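PDB 4XYH: kinetochore protein Mis16 from Schizosaccharomyces japonicus, which binds histone H4 and the CENP-A-specific chaperone Scm3 independently, and so probably takes part in placing CENP-A at centromeres. Local coordinates for residues W58-E63 against A137-Q142; Y231-A236 against S271-C276; L297-A302 against A307-R312; G379-R384 against I406-S411. One frame throughout, in Å; residues are numbered along the deposited sequence.

Overall arrangement
The fold is a WD-repeat beta-propeller, and the four contacts follow one another along the chain; none nests in or crosses another. Interaction 1 comes first and closes the longest loop, tying the loop after strand 56-58 to strand 136-140 of the next blade. Interaction 2 joins a loop between two blades to the lead-in of outer strand 275-278. Interaction 3 is the hairpin of strands 296-301 and 306-310, in the following blade. Interaction 4 belongs to the blade that closes the ring and includes strand 41-48. Interactions 2 and 3 touch through Gln275 and Leu311. Interactions 1 and 4 touch where Trp58 CH2 lies 3.8 Å from Ile409 CG2.

Interaction 1 (W58-E63 against A137-Q142); sequences WFPGSE and ARFMPQ
Phe139 meets Phe59 and Pro60 together and takes part in every contact here, mostly through its ring. The two phenyl planes are nearly parallel, 20° apart. They are slid well past each other, with centroids 5.5 Å apart, so the rings barely overlap. This is a strongly displaced pair and not a full stack. The side chains run in opposite directions, and Phe59 CD1 comes within 4.0 Å of Phe139 CD2. Phe59 CE1 lies beside the root of the other side chain, 4.1 Å from Phe139 CB. Pro60 comes from the opposite direction and meets the far end of the Phe139 ring obliquely. Its CD is 3.5 Å from Phe139 CZ, and its CG is 3.8 Å from the same atom. At the rim of the Phe139 ring, near its plane, Trp58 O sits 3.1 Å from Phe139 CE2. The torsion of Phe139 explains this reach: CG stands between the backbone N and the carbonyl carbon (chi1 65°), which swings the ring across to the other segment. The link is otherwise apolar. It spans two blades of the propeller. Phe59 follows edge strand 56-58 and packs on Leu76 of strand 70-77 and Val91 of strand 87-97. Phe139 lies on edge strand 136-140 of the next sheet, where both phenyl rings also touch Ile147 of strand 146-150.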
loop_
_atom_site.group_PDB
_atom_site.type_symbol
_atom_site.label_atom_id
_atom_site.label_comp_id
_atom_site.label_asym_id
_atom_site.label_seq_id
_atom_site.Cartn_x
_atom_site.Cartn_y
_atom_site.Cartn_z
ATOM N N TRP A 58 8.270 0.708 4.125
ATOM C CA TRP A 58 9.394 1.093 4.987
ATOM C C TRP A 58 9.500 0.158 6.179
ATOM O O TRP A 58 8.495 -0.116 6.835
ATOM C CB TRP A 58 9.239 2.520 5.525
ATOM C CG TRP A 58 9.332 3.592 4.525
ATOM C CD1 TRP A 58 8.302 4.179 3.861
ATOM C CD2 TRP A 58 10.521 4.233 4.074
ATOM N NE1 TRP A 58 8.775 5.154 3.017
ATOM C CE2 TRP A 58 10.139 5.201 3.125
ATOM C CE3 TRP A 58 11.877 4.083 4.378
ATOM C CZ2 TRP A 58 11.059 6.020 2.479
ATOM C CZ3 TRP A 58 12.789 4.892 3.735
ATOM C CH2 TRP A 58 12.376 5.851 2.796
ATOM N N PHE A 59 10.708 -0.311 6.473
ATOM C CA PHE A 59 10.949 -1.007 7.725
ATOM C C PHE A 59 11.091 0.001 8.876
ATOM O O PHE A 59 11.647 1.096 8.697
ATOM C CB PHE A 59 12.213 -1.860 7.649
ATOM C CG PHE A 59 12.056 -3.146 6.886
ATOM C CD1 PHE A 59 11.527 -4.266 7.497
ATOM C CD2 PHE A 59 12.474 -3.240 5.557
ATOM C CE1 PHE A 59 11.409 -5.471 6.804
ATOM C CE2 PHE A 59 12.361 -4.438 4.857
ATOM C CZ PHE A 59 11.826 -5.560 5.486
ATOM N N PRO A 60 10.595 -0.363 10.065
ATOM C CA PRO A 60 10.836 0.480 11.245
ATOM C C PRO A 60 12.316 0.490 11.619
ATOM O O PRO A 60 12.994 -0.540 11.459
ATOM C CB PRO A 60 10.003 -0.196 12.350
ATOM C CG PRO A 60 9.098 -1.126 11.656
ATOM C CD PRO A 60 9.792 -1.548 10.393
ATOM N N GLY A 61 12.820 1.622 12.098
ATOM C CA GLY A 61 14.178 1.671 12.622
ATOM C C GLY A 61 15.199 2.330 11.715
ATOM O O GLY A 61 14.936 2.542 10.539
ATOM N N SER A 62 16.364 2.659 12.274
ATOM C CA SER A 62 17.458 3.257 11.512
ATOM C C SER A 62 18.808 2.993 12.172
ATOM O O SER A 62 18.874 2.717 13.366
ATOM C CB SER A 62 17.251 4.765 11.358
ATOM O OG SER A 62 17.157 5.390 12.622
ATOM N N GLU A 63 19.874 3.077 11.382
ATOM C CA GLU A 63 21.243 2.958 11.884
ATOM C C GLU A 63 21.948 4.299 11.757
ATOM O O GLU A 63 21.779 4.993 10.756
ATOM C CB GLU A 63 22.024 1.876 11.124
ATOM C CG GLU A 63 21.594 0.436 11.432
ATOM C CD GLU A 63 22.008 -0.029 12.827
ATOM O OE1 GLU A 63 23.008 -0.775 12.929
ATOM O OE2 GLU A 63 21.335 0.341 13.817
ATOM N N ALA A 137 3.997 -7.254 -0.545
ATOM C CA ALA A 137 4.877 -7.762 0.505
ATOM C C ALA A 137 4.743 -6.911 1.765
ATOM O O ALA A 137 4.963 -5.696 1.736
ATOM C CB ALA A 137 6.318 -7.789 0.023
ATOM N N ARG A 138 4.397 -7.555 2.877
ATOM C CA ARG A 138 4.209 -6.855 4.149
ATOM C C ARG A 138 4.919 -7.568 5.316
ATOM O O ARG A 138 4.808 -8.792 5.452
ATOM C CB ARG A 138 2.709 -6.734 4.443
ATOM C CG ARG A 138 1.926 -5.880 3.426
ATOM C CD ARG A 138 2.326 -4.401 3.529
ATOM N NE ARG A 138 1.602 -3.514 2.618
ATOM C CZ ARG A 138 2.081 -3.077 1.454
ATOM N NH1 ARG A 138 3.282 -3.463 1.036
ATOM N NH2 ARG A 138 1.358 -2.248 0.700
ATOM N N PHE A 139 5.616 -6.818 6.171
ATOM C CA PHE A 139 6.337 -7.430 7.291
ATOM C C PHE A 139 5.390 -7.576 8.503
ATOM O O PHE A 139 4.502 -6.764 8.705
ATOM C CB PHE A 139 7.594 -6.611 7.657
ATOM C CG PHE A 139 7.301 -5.215 8.182
ATOM C CD1 PHE A 139 6.832 -5.020 9.479
ATOM C CD2 PHE A 139 7.504 -4.095 7.377
ATOM C CE1 PHE A 139 6.538 -3.734 9.961
ATOM C CE2 PHE A 139 7.228 -2.804 7.852
ATOM C CZ PHE A 139 6.743 -2.625 9.147
ATOM N N MET A 140 5.552 -8.630 9.293
ATOM C CA MET A 140 4.701 -8.797 10.477
ATOM C C MET A 140 5.036 -7.673 11.472
ATOM O O MET A 140 6.203 -7.480 11.790
ATOM C CB MET A 140 4.925 -10.169 11.092
ATOM C CG MET A 140 3.937 -10.521 12.169
ATOM S SD MET A 140 4.164 -12.201 12.731
ATOM C CE MET A 140 5.594 -12.001 13.804
ATOM N N PRO A 141 4.035 -6.876 11.898
ATOM C CA PRO A 141 4.362 -5.719 12.750
ATOM C C PRO A 141 5.004 -6.087 14.095
ATOM O O PRO A 141 5.825 -5.317 14.569
ATOM C CB PRO A 141 3.004 -5.020 12.963
ATOM C CG PRO A 141 1.968 -5.935 12.440
ATOM C CD PRO A 141 2.647 -6.828 11.421
ATOM N N GLN A 142 4.672 -7.236 14.669
ATOM C CA GLN A 142 5.254 -7.664 15.953
ATOM C C GLN A 142 6.667 -8.222 15.810
ATOM O O GLN A 142 7.351 -8.452 16.798
ATOM C CB GLN A 142 4.361 -8.719 16.621
ATOM C CG GLN A 142 2.940 -8.251 16.920
ATOM C CD GLN A 142 1.967 -8.532 15.774
ATOM O OE1 GLN A 142 2.370 -8.847 14.640
ATOM N NE2 GLN A 142 0.678 -8.447 16.076
#

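Interaction 2 (Y231-A236 against S271-C276); sequences YHRHTA and SSASQC
Arg233 stretches over to the backbone of Ser271, Ser272 and Ala273 and makes nearly all of this contact. Its CB already points at the opposite segment. CG lies anti to the carbonyl carbon (chi1 -57°), and from there the chain runs extended to NE. CD is the first atom to touch, 4.1 Å from Ala273 CB. NE follows, 3.7 Å from Ala273 N. At CZ the guanidinium turns flat against the peptide between Ser272 and Ala273, with Ser272 C over its centre. Its opposite face is covered by Tyr231, whose CD1 lies 3.5 Å from the guanidinium plane, so the group is sandwiched between a peptide and a ring. This is a joint between propeller blades: Tyr231 ends outer strand 229-231 of one blade, and the loop after it leads into strand 238-243 of the next. The same loop holds His234, bonded to Ser253 and Asp257 as in the histidine, serine and aspartate network of WD repeats. The segment facing Arg233 leads into outer strand 275-278 through a classic beta bulge at Ser274 and Gln275, opposite Ile262. At the end of the arginine, NH1 is hydrogen-bonded to His263 ND1. NH2 gives a bent bond to the oxygen of Ser271, with Arg233 NH2 to Ser271 O at 3.1 Å and an angle at hydrogen of 138°. NH2 stands well above that carbonyl plane.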
loop_
_atom_site.group_PDB
_atom_site.type_symbol
_atom_site.label_atom_id
_atom_site.label_comp_id
_atom_site.label_asym_id
_atom_site.label_seq_id
_atom_site.Cartn_x
_atom_site.Cartn_y
_atom_site.Cartn_z
ATOM N N TYR A 231 -13.783 -16.671 3.599
ATOM C CA TYR A 231 -15.053 -15.985 3.443
ATOM C C TYR A 231 -15.354 -15.734 1.977
ATOM O O TYR A 231 -14.484 -15.300 1.210
ATOM C CB TYR A 231 -15.046 -14.657 4.200
ATOM C CG TYR A 231 -14.775 -14.780 5.681
ATOM C CD1 TYR A 231 -15.582 -15.558 6.496
ATOM C CD2 TYR A 231 -13.720 -14.090 6.270
ATOM C CE1 TYR A 231 -15.332 -15.665 7.858
ATOM C CE2 TYR A 231 -13.462 -14.192 7.612
ATOM C CZ TYR A 231 -14.267 -14.980 8.408
ATOM O OH TYR A 231 -14.006 -15.072 9.764
ATOM N N HIS A 232 -16.588 -16.023 1.587
ATOM C CA HIS A 232 -17.050 -15.709 0.250
ATOM C C HIS A 232 -18.160 -14.657 0.308
ATOM O O HIS A 232 -19.337 -14.987 0.334
ATOM C CB HIS A 232 -17.532 -16.971 -0.446
ATOM C CG HIS A 232 -16.460 -17.992 -0.622
ATOM N ND1 HIS A 232 -16.264 -19.030 0.262
ATOM C CD2 HIS A 232 -15.490 -18.115 -1.569
ATOM C CE1 HIS A 232 -15.237 -19.763 -0.137
ATOM N NE2 HIS A 232 -14.750 -19.219 -1.242
ATOM N N ARG A 233 -17.771 -13.386 0.327
ATOM C CA ARG A 233 -18.714 -12.297 0.562
ATOM C C ARG A 233 -18.622 -11.220 -0.513
ATOM O O ARG A 233 -19.283 -10.193 -0.438
ATOM C CB ARG A 233 -18.469 -11.699 1.942
ATOM C CG ARG A 233 -18.575 -12.741 3.050
ATOM C CD ARG A 233 -18.472 -12.137 4.439
ATOM N NE ARG A 233 -18.762 -13.134 5.464
ATOM C CZ ARG A 233 -18.272 -13.107 6.698
ATOM N NH1 ARG A 233 -17.459 -12.128 7.076
ATOM N NH2 ARG A 233 -18.594 -14.063 7.557
ATOM N N HIS A 234 -17.792 -11.454 -1.514
ATOM C CA HIS A 234 -17.671 -10.497 -2.599
ATOM C C HIS A 234 -18.028 -11.164 -3.920
ATOM O O HIS A 234 -17.947 -12.382 -4.050
ATOM C CB HIS A 234 -16.260 -9.908 -2.650
ATOM C CG HIS A 234 -15.997 -8.874 -1.594
ATOM N ND1 HIS A 234 -16.525 -7.600 -1.654
ATOM C CD2 HIS A 234 -15.252 -8.921 -0.465
ATOM C CE1 HIS A 234 -16.116 -6.910 -0.602
ATOM N NE2 HIS A 234 -15.345 -7.686 0.137
ATOM N N THR A 235 -18.427 -10.365 -4.899
ATOM C CA THR A 235 -18.885 -10.917 -6.167
ATOM C C THR A 235 -17.908 -10.564 -7.289
ATOM O O THR A 235 -18.147 -10.864 -8.458
ATOM C CB THR A 235 -20.305 -10.424 -6.504
ATOM O OG1 THR A 235 -20.307 -8.998 -6.590
ATOM C CG2 THR A 235 -21.293 -10.841 -5.405
ATOM N N ALA A 236 -16.787 -9.953 -6.913
ATOM C CA ALA A 236 -15.706 -9.677 -7.848
ATOM C C ALA A 236 -14.405 -9.561 -7.047
ATOM O O ALA A 236 -14.431 -9.691 -5.815
ATOM C CB ALA A 236 -15.992 -8.413 -8.646
ATOM N N SER A 271 -21.758 -17.215 8.737
ATOM C CA SER A 271 -22.234 -15.908 9.172
ATOM C C SER A 271 -22.123 -14.897 8.046
ATOM O O SER A 271 -21.490 -15.147 7.021
ATOM C CB SER A 271 -21.449 -15.413 10.391
ATOM O OG SER A 271 -21.565 -16.312 11.485
ATOM N N SER A 272 -22.752 -13.750 8.247
ATOM C CA SER A 272 -22.706 -12.675 7.282
ATOM C C SER A 272 -21.627 -11.667 7.659
ATOM O O SER A 272 -21.109 -11.687 8.780
ATOM C CB SER A 272 -24.069 -11.988 7.198
ATOM O OG SER A 272 -25.064 -12.903 6.765
ATOM N N ALA A 273 -21.278 -10.796 6.716
ATOM C CA ALA A 273 -20.471 -9.628 7.042
ATOM C C ALA A 273 -21.181 -8.849 8.143
ATOM O O ALA A 273 -22.402 -8.705 8.097
ATOM C CB ALA A 273 -20.266 -8.756 5.813
ATOM N N SER A 274 -20.434 -8.370 9.136
ATOM C CA SER A 274 -20.985 -7.492 10.169
ATOM C C SER A 274 -21.561 -6.203 9.593
ATOM O O SER A 274 -22.560 -5.684 10.083
ATOM C CB SER A 274 -19.916 -7.145 11.205
ATOM O OG SER A 274 -19.497 -8.306 11.902
ATOM N N GLN A 275 -20.914 -5.677 8.563
ATOM C CA GLN A 275 -21.396 -4.480 7.882
ATOM C C GLN A 275 -21.068 -4.615 6.411
ATOM O O GLN A 275 -19.999 -5.122 6.058
ATOM C CB GLN A 275 -20.757 -3.195 8.442
ATOM C CG GLN A 275 -21.298 -2.725 9.781
ATOM C CD GLN A 275 -21.272 -1.203 9.912
ATOM O OE1 GLN A 275 -20.383 -0.637 10.543
ATOM N NE2 GLN A 275 -22.252 -0.540 9.313
ATOM N N CYS A 276 -21.974 -4.154 5.552
ATOM C CA CYS A 276 -21.744 -4.189 4.116
ATOM C C CYS A 276 -22.542 -3.096 3.432
ATOM O O CYS A 276 -23.772 -3.118 3.443
ATOM C CB CYS A 276 -22.122 -5.559 3.538
ATOM S SG CYS A 276 -22.058 -5.634 1.710
#

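Interaction 3 (L297-A302 against A307-R312); sequences LATASA and ALWDLR
Thr299 and Trp309 are joined by a nearly straight side-chain bond across two antiparallel strands. Trp309 NE1 donates to Thr299 OG1 at 3.0 Å, with an angle at hydrogen of 169°. The hydroxyl oxygen lies at the edge of the indole, in the ring plane. Thr299 places it there by setting OG1 between its backbone N and carbonyl carbon (chi1 54°). Its CG2 sits off the indole plane, 3.7 Å from Trp309 NE1. Thr299 OG1 has a second partner in His280 NE2, so this buried hydroxyl has two hydrogen-bond partners. A phenylalanine in place of Trp309 has no indole N-H and would probably leave Thr299 OG1 with His280 but without its indole partner, and the ring less firmly fixed. Leu297 bends over the same face of the sheet. Its CG likewise stands between backbone N and carbonyl carbon (chi1 63°), which brings CD2 to 4.0 Å from Trp309 CB and 3.9 Å from Leu311 CD2. The two leucines cross at about a right angle. On the other face Ala298 CB meets Leu308 CD2 at 3.7 Å. The backbones pair through Leu297 with Trp309 and Thr299 with Ala307, each a hydrogen-bonded pair with two bonds. Ala298 and Leu308 between them form a non-hydrogen-bonded pair. At the strand's last residue, Asp310 OD1 accepts from the backbone N of Arg312 in an Asx turn. Its carboxylate is also gripped side-on by that arginine's guanidinium. The hairpin is typical of a WD-repeat blade, in which tryptophan, serine or threonine, and histidine form a buried hydrogen-bond network.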
loop_
_atom_site.group_PDB
_atom_site.type_symbol
_atom_site.label_atom_id
_atom_site.label_comp_id
_atom_site.label_asym_id
_atom_site.label_seq_id
_atom_site.Cartn_x
_atom_site.Cartn_y
_atom_site.Cartn_z
ATOM N N LEU A 297 -12.182 5.838 8.476
ATOM C CA LEU A 297 -11.486 5.131 7.391
ATOM C C LEU A 297 -11.720 5.802 6.030
ATOM O O LEU A 297 -12.597 6.664 5.890
ATOM C CB LEU A 297 -11.909 3.657 7.322
ATOM C CG LEU A 297 -13.379 3.342 7.011
ATOM C CD1 LEU A 297 -13.496 1.962 6.414
ATOM C CD2 LEU A 297 -14.231 3.435 8.276
ATOM N N ALA A 298 -10.932 5.399 5.034
ATOM C CA ALA A 298 -11.017 5.983 3.703
ATOM C C ALA A 298 -11.086 4.902 2.643
ATOM O O ALA A 298 -10.501 3.824 2.808
ATOM C CB ALA A 298 -9.824 6.892 3.445
ATOM N N THR A 299 -11.791 5.194 1.552
ATOM C CA THR A 299 -11.815 4.317 0.391
ATOM C C THR A 299 -11.360 5.076 -0.852
ATOM O O THR A 299 -11.705 6.249 -1.042
ATOM C CB THR A 299 -13.229 3.724 0.126
ATOM O OG1 THR A 299 -14.194 4.785 0.041
ATOM C CG2 THR A 299 -13.631 2.773 1.238
ATOM N N ALA A 300 -10.578 4.398 -1.687
ATOM C CA ALA A 300 -10.137 4.941 -2.967
ATOM C C ALA A 300 -10.880 4.210 -4.073
ATOM O O ALA A 300 -10.914 2.981 -4.094
ATOM C CB ALA A 300 -8.630 4.783 -3.134
ATOM N N SER A 301 -11.470 4.958 -4.994
ATOM C CA SER A 301 -12.325 4.352 -5.995
ATOM C C SER A 301 -11.873 4.648 -7.405
ATOM O O SER A 301 -11.189 5.644 -7.650
ATOM C CB SER A 301 -13.766 4.833 -5.831
ATOM O OG SER A 301 -14.587 4.312 -6.867
ATOM N N ALA A 302 -12.311 3.795 -8.331
ATOM C CA ALA A 302 -12.141 4.030 -9.758
ATOM C C ALA A 302 -12.924 5.261 -10.254
ATOM O O ALA A 302 -12.715 5.721 -11.377
ATOM C CB ALA A 302 -12.560 2.782 -10.550
ATOM N N ALA A 307 -13.415 8.565 -0.633
ATOM C CA ALA A 307 -14.508 8.828 0.294
ATOM C C ALA A 307 -14.067 8.541 1.724
ATOM O O ALA A 307 -13.351 7.566 1.973
ATOM C CB ALA A 307 -15.734 8.002 -0.067
ATOM N N LEU A 308 -14.480 9.398 2.656
ATOM C CA LEU A 308 -14.178 9.203 4.082
ATOM C C LEU A 308 -15.409 8.661 4.800
ATOM O O LEU A 308 -16.526 9.046 4.473
ATOM C CB LEU A 308 -13.712 10.517 4.723
ATOM C CG LEU A 308 -12.481 11.098 4.017
ATOM C CD1 LEU A 308 -12.205 12.524 4.466
ATOM C CD2 LEU A 308 -11.275 10.222 4.285
ATOM N N TRP A 309 -15.204 7.772 5.774
ATOM C CA TRP A 309 -16.312 7.109 6.442
ATOM C C TRP A 309 -16.083 6.995 7.941
ATOM O O TRP A 309 -14.945 6.879 8.411
ATOM C CB TRP A 309 -16.535 5.693 5.892
ATOM C CG TRP A 309 -16.622 5.578 4.429
ATOM C CD1 TRP A 309 -15.578 5.459 3.553
ATOM C CD2 TRP A 309 -17.818 5.530 3.641
ATOM N NE1 TRP A 309 -16.052 5.347 2.269
ATOM C CE2 TRP A 309 -17.423 5.394 2.295
ATOM C CE3 TRP A 309 -19.181 5.583 3.946
ATOM C CZ2 TRP A 309 -18.342 5.326 1.250
ATOM C CZ3 TRP A 309 -20.097 5.518 2.905
ATOM C CH2 TRP A 309 -19.674 5.387 1.574
ATOM N N ASP A 310 -17.175 7.006 8.685
ATOM C CA ASP A 310 -17.143 6.646 10.089
ATOM C C ASP A 310 -17.888 5.317 10.240
ATOM O O ASP A 310 -18.969 5.152 9.677
ATOM C CB ASP A 310 -17.782 7.739 10.945
ATOM C CG ASP A 310 -17.657 7.460 12.432
ATOM O OD1 ASP A 310 -18.258 6.480 12.923
ATOM O OD2 ASP A 310 -16.951 8.226 13.113
ATOM N N LEU A 311 -17.307 4.376 10.984
ATOM C CA LEU A 311 -17.890 3.041 11.173
ATOM C C LEU A 311 -19.285 3.066 11.782
ATOM O O LEU A 311 -20.036 2.087 11.688
ATOM C CB LEU A 311 -16.985 2.173 12.069
ATOM C CG LEU A 311 -15.689 1.576 11.511
ATOM C CD1 LEU A 311 -14.933 0.850 12.623
ATOM C CD2 LEU A 311 -15.987 0.629 10.363
ATOM N N ARG A 312 -19.628 4.173 12.429
ATOM C CA ARG A 312 -20.899 4.244 13.149
ATOM C C ARG A 312 -22.008 4.757 12.247
ATOM O O ARG A 312 -23.157 4.821 12.649
ATOM C CB ARG A 312 -20.752 5.117 14.398
ATOM C CG ARG A 312 -19.856 4.511 15.469
ATOM C CD ARG A 312 -19.381 5.558 16.463
ATOM N NE ARG A 312 -18.605 6.617 15.814
ATOM C CZ ARG A 312 -17.948 7.589 16.448
ATOM N NH1 ARG A 312 -17.954 7.664 17.768
ATOM N NH2 ARG A 312 -17.275 8.492 15.753
#

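Interaction 4 (G379-R384 against I406-S411); sequences GGHTNR and ILQIWS
Gln408 NE2 donates to Gly380 O at 2.9 Å, the one hydrogen bond between the two segments. The bond is fairly straight, 156° at hydrogen, but the donor stands well above the carbonyl plane. The other end of the amide is fixed as well, because Gln408 OE1 is bonded to His378 NE2. With both ends held, the amide can hardly turn over. It lies above the ring of His381, and the two planes are 29° apart. Gln408 OE1 sits over the ring centre, 3.4 Å from its plane. This is a face contact: His381 NE2 and Gln408 OE1 are 3.5 Å apart at an angle too poor for a hydrogen bond. The true partner of His381 NE2 is Ser400 OG, which also bonds Trp410 NE1. This chain of histidine, serine and tryptophan is the hydrogen-bond network characteristic of WD repeats, here in the blade that takes strand 41-48 as its outer member. With an alanine here in place of Gln408, Gly380 O and His378 NE2 would probably lose their glutamine partner, and a gap would open over the face of His381. Ile406 meets the imidazole elsewhere: its carbonyl oxygen lies at the ring edge, with Ile406 O 3.9 Å from His381 CE1. CG set beside the backbone N (chi1 -71°) carries the His381 ring in under the Gln408 amide. A side chain at Gly380 would clash, since a CB there would fall 2.6 Å from Gln408 OE1. Trp410, two residues further along the strand, stacks on His378.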
loop_
_atom_site.group_PDB
_atom_site.type_symbol
_atom_site.label_atom_id
_atom_site.label_comp_id
_atom_site.label_asym_id
_atom_site.label_seq_id
_atom_site.Cartn_x
_atom_site.Cartn_y
_atom_site.Cartn_z
ATOM N N GLY A 379 4.201 15.466 -8.455
ATOM C CA GLY A 379 4.157 15.247 -9.890
ATOM C C GLY A 379 5.393 14.570 -10.472
ATOM O O GLY A 379 5.622 14.615 -11.681
ATOM N N GLY A 380 6.181 13.917 -9.623
ATOM C CA GLY A 380 7.424 13.301 -10.060
ATOM C C GLY A 380 7.331 11.992 -10.836
ATOM O O GLY A 380 8.310 11.569 -11.451
ATOM N N HIS A 381 6.176 11.334 -10.819
ATOM C CA HIS A 381 6.047 10.080 -11.559
ATOM C C HIS A 381 5.514 10.316 -12.959
ATOM O O HIS A 381 4.633 11.144 -13.171
ATOM C CB HIS A 381 5.156 9.090 -10.808
ATOM C CG HIS A 381 5.791 8.544 -9.572
ATOM N ND1 HIS A 381 6.867 7.678 -9.612
ATOM C CD2 HIS A 381 5.529 8.757 -8.261
ATOM C CE1 HIS A 381 7.226 7.370 -8.378
ATOM N NE2 HIS A 381 6.429 8.005 -7.535
ATOM N N THR A 382 6.070 9.579 -13.914
ATOM C CA THR A 382 5.720 9.728 -15.329
ATOM C C THR A 382 4.866 8.548 -15.776
ATOM O O THR A 382 4.711 8.282 -16.966
ATOM C CB THR A 382 6.975 9.807 -16.200
ATOM O OG1 THR A 382 7.900 8.826 -15.730
ATOM C CG2 THR A 382 7.636 11.192 -16.077
ATOM N N ASN A 383 4.329 7.832 -14.800
ATOM C CA ASN A 383 3.445 6.717 -15.069
ATOM C C ASN A 383 2.573 6.436 -13.873
ATOM O O ASN A 383 2.753 7.034 -12.812
ATOM C CB ASN A 383 4.232 5.460 -15.429
ATOM C CG ASN A 383 3.907 4.966 -16.810
ATOM O OD1 ASN A 383 2.800 4.484 -17.062
ATOM N ND2 ASN A 383 4.856 5.102 -17.723
ATOM N N ARG A 384 1.631 5.526 -14.066
ATOM C CA ARG A 384 0.711 5.115 -13.026
ATOM C C ARG A 384 1.460 4.725 -11.762
ATOM O O ARG A 384 2.461 4.016 -11.815
ATOM C CB ARG A 384 -0.134 3.943 -13.510
ATOM C CG ARG A 384 -1.003 3.363 -12.429
ATOM C CD ARG A 384 -1.501 1.985 -12.783
ATOM N NE ARG A 384 -2.166 1.380 -11.639
ATOM C CZ ARG A 384 -1.635 0.422 -10.891
ATOM N NH1 ARG A 384 -0.420 -0.052 -11.174
ATOM N NH2 ARG A 384 -2.324 -0.062 -9.862
ATOM N N ILE A 406 10.392 3.086 -11.669
ATOM C CA ILE A 406 10.905 4.189 -10.870
ATOM C C ILE A 406 10.434 4.135 -9.427
ATOM O O ILE A 406 9.229 4.069 -9.161
ATOM C CB ILE A 406 10.499 5.548 -11.474
ATOM C CG1 ILE A 406 11.244 5.775 -12.784
ATOM C CG2 ILE A 406 10.841 6.674 -10.524
ATOM C CD1 ILE A 406 12.733 5.740 -12.616
ATOM N N LEU A 407 11.393 4.138 -8.504
ATOM C CA LEU A 407 11.121 4.342 -7.091
ATOM C C LEU A 407 11.501 5.774 -6.699
ATOM O O LEU A 407 12.593 6.235 -7.000
ATOM C CB LEU A 407 11.890 3.340 -6.225
ATOM C CG LEU A 407 11.922 3.676 -4.728
ATOM C CD1 LEU A 407 10.527 3.629 -4.131
ATOM C CD2 LEU A 407 12.862 2.750 -3.956
ATOM N N GLN A 408 10.595 6.480 -6.039
ATOM C CA GLN A 408 10.920 7.818 -5.569
ATOM C C GLN A 408 10.726 7.929 -4.069
ATOM O O GLN A 408 9.729 7.454 -3.517
ATOM C CB GLN A 408 10.079 8.878 -6.286
ATOM C CG GLN A 408 10.756 9.455 -7.491
ATOM C CD GLN A 408 9.832 10.293 -8.358
ATOM O OE1 GLN A 408 8.687 10.589 -7.983
ATOM N NE2 GLN A 408 10.325 10.670 -9.537
ATOM N N ILE A 409 11.707 8.551 -3.427
ATOM C CA ILE A 409 11.679 8.846 -2.013
ATOM C C ILE A 409 11.720 10.360 -1.858
ATOM O O ILE A 409 12.693 11.003 -2.240
ATOM C CB ILE A 409 12.852 8.175 -1.282
ATOM C CG1 ILE A 409 12.741 6.658 -1.446
ATOM C CG2 ILE A 409 12.869 8.558 0.204
ATOM C CD1 ILE A 409 13.844 5.877 -0.774
ATOM N N TRP A 410 10.655 10.932 -1.316
ATOM C CA TRP A 410 10.528 12.377 -1.305
ATOM C C TRP A 410 9.919 12.934 -0.025
ATOM O O TRP A 410 9.224 12.238 0.718
ATOM C CB TRP A 410 9.695 12.843 -2.501
ATOM C CG TRP A 410 8.433 12.074 -2.689
ATOM C CD1 TRP A 410 8.300 10.840 -3.276
ATOM C CD2 TRP A 410 7.120 12.477 -2.303
ATOM N NE1 TRP A 410 6.978 10.456 -3.280
ATOM C CE2 TRP A 410 6.233 11.443 -2.688
ATOM C CE3 TRP A 410 6.598 13.611 -1.669
ATOM C CZ2 TRP A 410 4.857 11.512 -2.456
ATOM C CZ3 TRP A 410 5.229 13.674 -1.443
ATOM C CH2 TRP A 410 4.379 12.630 -1.834
ATOM N N SER A 411 10.193 14.208 0.214
ATOM C CA SER A 411 9.662 14.919 1.359
ATOM C C SER A 411 9.197 16.292 0.923
ATOM O O SER A 411 10.001 17.079 0.425
ATOM C CB SER A 411 10.718 15.048 2.441
ATOM O OG SER A 411 10.180 15.753 3.541
#